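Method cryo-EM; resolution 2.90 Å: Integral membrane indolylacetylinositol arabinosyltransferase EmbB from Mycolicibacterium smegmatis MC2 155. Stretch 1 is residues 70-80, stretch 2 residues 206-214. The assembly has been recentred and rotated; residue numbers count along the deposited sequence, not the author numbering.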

ATOM      1  N   PRO B  70     -15.756  -4.932 -34.909  1.00 43.48           N
ATOM      2  CA  PRO B  70     -15.514  -5.055 -33.464  1.00 43.48           C
ATOM      3  C   PRO B  70     -16.435  -4.142 -32.667  1.00 43.48           C
ATOM      4  O   PRO B  70     -16.444  -2.927 -32.862  1.00 43.48           O
ATOM      5  CB  PRO B  70     -14.045  -4.647 -33.315  1.00 43.48           C
ATOM      6  CG  PRO B  70     -13.743  -3.835 -34.510  1.00 43.48           C
ATOM      7  CD  PRO B  70     -14.621  -4.319 -35.617  1.00 43.48           C
ATOM      8  N   LEU B  71     -17.205  -4.738 -31.763  1.00 42.56           N
ATOM      9  CA  LEU B  71     -18.140  -3.985 -30.942  1.00 42.56           C
ATOM     10  C   LEU B  71     -17.428  -3.370 -29.745  1.00 42.56           C
ATOM     11  O   LEU B  71     -16.539  -3.984 -29.151  1.00 42.56           O
ATOM     12  CB  LEU B  71     -19.280  -4.883 -30.462  1.00 42.56           C
ATOM     13  CG  LEU B  71     -20.026  -5.686 -31.525  1.00 42.56           C
ATOM     14  CD1 LEU B  71     -21.302  -6.260 -30.949  1.00 42.56           C
ATOM     15  CD2 LEU B  71     -20.325  -4.829 -32.737  1.00 42.56           C
ATOM     16  N   ILE B  72     -17.827  -2.148 -29.392  1.00 44.44           N
ATOM     17  CA  ILE B  72     -17.214  -1.474 -28.254  1.00 44.44           C
ATOM     18  C   ILE B  72     -17.753  -2.027 -26.939  1.00 44.44           C
ATOM     19  O   ILE B  72     -17.045  -2.026 -25.925  1.00 44.44           O
ATOM     20  CB  ILE B  72     -17.423   0.047 -28.362  1.00 44.44           C
ATOM     21  CG1 ILE B  72     -16.706   0.783 -27.231  1.00 44.44           C
ATOM     22  CG2 ILE B  72     -18.898   0.391 -28.353  1.00 44.44           C
ATOM     23  CD1 ILE B  72     -15.208   0.819 -27.381  1.00 44.44           C
ATOM     24  N   SER B  73     -18.988  -2.523 -26.930  1.00 47.10           N
ATOM     25  CA  SER B  73     -19.600  -3.070 -25.726  1.00 47.10           C
ATOM     26  C   SER B  73     -19.287  -4.544 -25.519  1.00 47.10           C
ATOM     27  O   SER B  73     -19.678  -5.103 -24.489  1.00 47.10           O
ATOM     28  CB  SER B  73     -21.117  -2.869 -25.771  1.00 47.10           C
ATOM     29  OG  SER B  73     -21.660  -3.374 -26.976  1.00 47.10           O
ATOM     30  N   GLN B  74     -18.617  -5.184 -26.475  1.00 49.01           N
ATOM     31  CA  GLN B  74     -18.109  -6.550 -26.389  1.00 49.01           C
ATOM     32  C   GLN B  74     -19.206  -7.604 -26.342  1.00 49.01           C
ATOM     33  O   GLN B  74     -18.907  -8.774 -26.088  1.00 49.01           O
ATOM     34  CB  GLN B  74     -17.183  -6.735 -25.181  1.00 49.01           C
ATOM     35  CG  GLN B  74     -15.828  -6.073 -25.334  1.00 49.01           C
ATOM     36  CD  GLN B  74     -14.874  -6.435 -24.217  1.00 49.01           C
ATOM     37  OE1 GLN B  74     -15.109  -7.381 -23.467  1.00 49.01           O
ATOM     38  NE2 GLN B  74     -13.791  -5.679 -24.097  1.00 49.01           N
ATOM     39  N   ALA B  75     -20.462  -7.235 -26.578  1.00 49.06           N
ATOM     40  CA  ALA B  75     -21.557  -8.197 -26.548  1.00 49.06           C
ATOM     41  C   ALA B  75     -22.809  -7.601 -27.179  1.00 49.06           C
ATOM     42  O   ALA B  75     -23.137  -6.435 -26.927  1.00 49.06           O
ATOM     43  CB  ALA B  75     -21.852  -8.643 -25.117  1.00 49.06           C
ATOM     44  N   PRO B  76     -23.528  -8.361 -27.999  1.00 51.41           N
ATOM     45  CA  PRO B  76     -24.751  -7.833 -28.614  1.00 51.41           C
ATOM     46  C   PRO B  76     -25.951  -7.931 -27.688  1.00 51.41           C
ATOM     47  O   PRO B  76     -25.820  -8.343 -26.533  1.00 51.41           O
ATOM     48  CB  PRO B  76     -24.918  -8.723 -29.847  1.00 51.41           C
ATOM     49  CG  PRO B  76     -24.362 -10.034 -29.406  1.00 51.41           C
ATOM     50  CD  PRO B  76     -23.229  -9.728 -28.456  1.00 51.41           C
ATOM     51  N   LEU B  77     -27.126  -7.545 -28.183  1.00 55.80           N
ATOM     52  CA  LEU B  77     -28.370  -7.793 -27.466  1.00 55.80           C
ATOM     53  C   LEU B  77     -28.916  -9.185 -27.759  1.00 55.80           C
ATOM     54  O   LEU B  77     -29.223  -9.944 -26.836  1.00 55.80           O
ATOM     55  CB  LEU B  77     -29.419  -6.738 -27.830  1.00 55.80           C
ATOM     56  CG  LEU B  77     -29.210  -5.311 -27.340  1.00 55.80           C
ATOM     57  CD1 LEU B  77     -30.280  -4.404 -27.916  1.00 55.80           C
ATOM     58  CD2 LEU B  77     -29.244  -5.282 -25.827  1.00 55.80           C
ATOM     59  N   GLU B  78     -29.045  -9.526 -29.039  1.00 57.72           N
ATOM     60  CA  GLU B  78     -29.567 -10.813 -29.465  1.00 57.72           C
ATOM     61  C   GLU B  78     -28.725 -11.328 -30.619  1.00 57.72           C
ATOM     62  O   GLU B  78     -28.188 -10.549 -31.409  1.00 57.72           O
ATOM     63  CB  GLU B  78     -31.036 -10.711 -29.897  1.00 57.72           C
ATOM     64  CG  GLU B  78     -31.962 -10.122 -28.846  1.00 57.72           C
ATOM     65  CD  GLU B  78     -33.245  -9.574 -29.438  1.00 57.72           C
ATOM     66  OE1 GLU B  78     -33.623  -8.436 -29.094  1.00 57.72           O
ATOM     67  OE2 GLU B  78     -33.876 -10.286 -30.247  1.00 57.72           O
ATOM     68  N   LEU B  79     -28.610 -12.651 -30.711  1.00 52.06           N
ATOM     69  CA  LEU B  79     -27.882 -13.293 -31.799  1.00 52.06           C
ATOM     70  C   LEU B  79     -28.688 -14.494 -32.262  1.00 52.06           C
ATOM     71  O   LEU B  79     -28.866 -15.450 -31.504  1.00 52.06           O
ATOM     72  CB  LEU B  79     -26.479 -13.718 -31.354  1.00 52.06           C
ATOM     73  CG  LEU B  79     -25.482 -14.182 -32.419  1.00 52.06           C
ATOM     74  CD1 LEU B  79     -24.070 -13.883 -31.962  1.00 52.06           C
ATOM     75  CD2 LEU B  79     -25.621 -15.663 -32.724  1.00 52.06           C
ATOM     76  N   THR B  80     -29.169 -14.449 -33.502  1.00 53.38           N
ATOM     77  CA  THR B  80     -29.953 -15.536 -34.075  1.00 53.38           C
ATOM     78  C   THR B  80     -29.251 -16.029 -35.328  1.00 53.38           C
ATOM     79  O   THR B  80     -29.041 -15.257 -36.269  1.00 53.38           O
ATOM     80  CB  THR B  80     -31.379 -15.086 -34.408  1.00 53.38           C
ATOM     81  OG1 THR B  80     -31.373 -14.365 -35.646  1.00 53.38           O
ATOM     82  CG2 THR B  80     -31.931 -14.192 -33.311  1.00 53.38           C
ATOM     83  N   VAL B 206     -26.666 -15.098 -40.243  1.00 54.91           N
ATOM     84  CA  VAL B 206     -26.162 -14.736 -38.923  1.00 54.91           C
ATOM     85  C   VAL B 206     -26.522 -13.275 -38.707  1.00 54.91           C
ATOM     86  O   VAL B 206     -25.965 -12.392 -39.370  1.00 54.91           O
ATOM     87  CB  VAL B 206     -24.646 -14.945 -38.787  1.00 54.91           C
ATOM     88  CG1 VAL B 206     -24.160 -14.399 -37.459  1.00 54.91           C
ATOM     89  CG2 VAL B 206     -24.293 -16.416 -38.916  1.00 54.91           C
ATOM     90  N   SER B 207     -27.447 -13.013 -37.789  1.00 51.15           N
ATOM     91  CA  SER B 207     -27.995 -11.678 -37.572  1.00 51.15           C
ATOM     92  C   SER B 207     -27.798 -11.288 -36.112  1.00 51.15           C
ATOM     93  O   SER B 207     -28.502 -11.786 -35.229  1.00 51.15           O
ATOM     94  CB  SER B 207     -29.470 -11.628 -37.960  1.00 51.15           C
ATOM     95  OG  SER B 207     -30.095 -10.472 -37.434  1.00 51.15           O
ATOM     96  N   ALA B 208     -26.839 -10.403 -35.858  1.00 51.28           N
ATOM     97  CA  ALA B 208     -26.618  -9.879 -34.519  1.00 51.28           C
ATOM     98  C   ALA B 208     -27.437  -8.602 -34.337  1.00 51.28           C
ATOM     99  O   ALA B 208     -28.235  -8.224 -35.196  1.00 51.28           O
ATOM    100  CB  ALA B 208     -25.129  -9.647 -34.281  1.00 51.28           C
ATOM    101  N   GLU B 209     -27.248  -7.920 -33.209  1.00 57.13           N
ATOM    102  CA  GLU B 209     -27.945  -6.660 -32.958  1.00 57.13           C
ATOM    103  C   GLU B 209     -27.108  -5.836 -31.991  1.00 57.13           C
ATOM    104  O   GLU B 209     -26.974  -6.200 -30.820  1.00 57.13           O
ATOM    105  CB  GLU B 209     -29.342  -6.901 -32.405  1.00 57.13           C
ATOM    106  CG  GLU B 209     -30.116  -5.630 -32.139  1.00 57.13           C
ATOM    107  CD  GLU B 209     -31.612  -5.852 -32.138  1.00 57.13           C
ATOM    108  OE1 GLU B 209     -32.041  -7.008 -32.341  1.00 57.13           O
ATOM    109  OE2 GLU B 209     -32.358  -4.871 -31.936  1.00 57.13           O
ATOM    110  N   ILE B 210     -26.556  -4.725 -32.481  1.00 56.23           N
ATOM    111  CA  ILE B 210     -25.638  -3.928 -31.682  1.00 56.23           C
ATOM    112  C   ILE B 210     -26.400  -3.216 -30.572  1.00 56.23           C
ATOM    113  O   ILE B 210     -27.584  -2.881 -30.709  1.00 56.23           O
ATOM    114  CB  ILE B 210     -24.880  -2.922 -32.567  1.00 56.23           C
ATOM    115  CG1 ILE B 210     -24.590  -3.522 -33.945  1.00 56.23           C
ATOM    116  CG2 ILE B 210     -23.586  -2.499 -31.901  1.00 56.23           C
ATOM    117  CD1 ILE B 210     -23.718  -4.755 -33.919  1.00 56.23           C
ATOM    118  N   ASP B 211     -25.713  -2.978 -29.455  1.00 58.01           N
ATOM    119  CA  ASP B 211     -26.309  -2.327 -28.292  1.00 58.01           C
ATOM    120  C   ASP B 211     -25.938  -0.847 -28.309  1.00 58.01           C
ATOM    121  O   ASP B 211     -25.047  -0.389 -27.595  1.00 58.01           O
ATOM    122  CB  ASP B 211     -25.858  -3.007 -27.007  1.00 58.01           C
ATOM    123  CG  ASP B 211     -26.843  -2.819 -25.879  1.00 58.01           C
ATOM    124  OD1 ASP B 211     -27.787  -2.019 -26.046  1.00 58.01           O
ATOM    125  OD2 ASP B 211     -26.681  -3.473 -24.829  1.00 58.01           O
ATOM    126  N   THR B 212     -26.646  -0.091 -29.146  1.00 53.25           N
ATOM    127  CA  THR B 212     -26.456   1.354 -29.242  1.00 53.25           C
ATOM    128  C   THR B 212     -27.534   2.030 -28.400  1.00 53.25           C
ATOM    129  O   THR B 212     -28.542   2.519 -28.903  1.00 53.25           O
ATOM    130  CB  THR B 212     -26.508   1.810 -30.695  1.00 53.25           C
ATOM    131  OG1 THR B 212     -27.806   1.536 -31.233  1.00 53.25           O
ATOM    132  CG2 THR B 212     -25.469   1.072 -31.514  1.00 53.25           C
ATOM    133  N   ARG B 213     -27.304   2.055 -27.088  1.00 49.70           N
ATOM    134  CA  ARG B 213     -28.255   2.634 -26.153  1.00 49.70           C
ATOM    135  C   ARG B 213     -27.846   4.006 -25.644  1.00 49.70           C
ATOM    136  O   ARG B 213     -28.684   4.702 -25.062  1.00 49.70           O
ATOM    137  CB  ARG B 213     -28.467   1.696 -24.956  1.00 49.70           C
ATOM    138  CG  ARG B 213     -27.299   1.640 -23.996  1.00 49.70           C
ATOM    139  CD  ARG B 213     -27.681   0.926 -22.717  1.00 49.70           C
ATOM    140  NE  ARG B 213     -28.077  -0.454 -22.966  1.00 49.70           N
ATOM    141  CZ  ARG B 213     -28.575  -1.267 -22.041  1.00 49.70           C
ATOM    142  NH1 ARG B 213     -28.738  -0.835 -20.798  1.00 49.70           N
ATOM    143  NH2 ARG B 213     -28.910  -2.507 -22.358  1.00 49.70           N
ATOM    144  N   PHE B 214     -26.594   4.411 -25.835  1.00 44.55           N
ATOM    145  CA  PHE B 214     -26.140   5.742 -25.466  1.00 44.55           C
ATOM    146  C   PHE B 214     -26.138   6.709 -26.643  1.00 44.55           C
ATOM    147  O   PHE B 214     -25.838   7.890 -26.457  1.00 44.55           O
ATOM    148  CB  PHE B 214     -24.738   5.675 -24.856  1.00 44.55           C
ATOM    149  CG  PHE B 214     -24.587   4.631 -23.790  1.00 44.55           C
ATOM    150  CD1 PHE B 214     -25.127   4.823 -22.531  1.00 44.55           C
ATOM    151  CD2 PHE B 214     -23.892   3.461 -24.040  1.00 44.55           C
ATOM    152  CE1 PHE B 214     -24.984   3.865 -21.548  1.00 44.55           C
ATOM    153  CE2 PHE B 214     -23.746   2.502 -23.060  1.00 44.55           C
ATOM    154  CZ  PHE B 214     -24.293   2.704 -21.813  1.00 44.55           C
TER

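The two stretches run antiparallel and are joined mainly through their backbones, burying 613 Å² in total. Val206, on the strand that enters stretch 2, lies alongside the carbonyl of Thr80. At Ser207 the pairing is regular: Ser207 N donates to Thr80 O (3.1 Å) and Thr80 N to Ser207 O (3.2 Å), both nearly linear. The two side chains share one face of the sheet, where these small, partly exposed polar residues sit beside each other (Thr80 OG1 to Ser207 CB, 4.1 Å).

Ala208 brings its CA within 3.5 Å of Glu78 O in a CA-H...O contact, its small side chain buried. Glu209 N lies 3.3 Å from Glu78 O, but the angle is too poor for a hydrogen bond; Glu209 O instead accepts a hydrogen bond from Leu77 N (3.0 Å, 173°). The Glu78 and Glu209 carboxylates approach to 3.9 Å between their OE1 atoms, a proximity of like charges that adds no attraction.

Ile210 directs CA-CB away, yet its side chain bends back so that CD1 meets Leu71 CD2 at 3.6 Å, an apolar contact in buried surroundings. The CA-CB bond of Asp211 points toward stretch 1, and OD2 comes to 3.3 Å from Leu77 CD2. Arg213 forms a salt bridge with this carboxylate (NH2 to Asp211 OD2, 3.5 Å), balancing its buried charge, while Leu77 CD2 lies at the guanidinium edge.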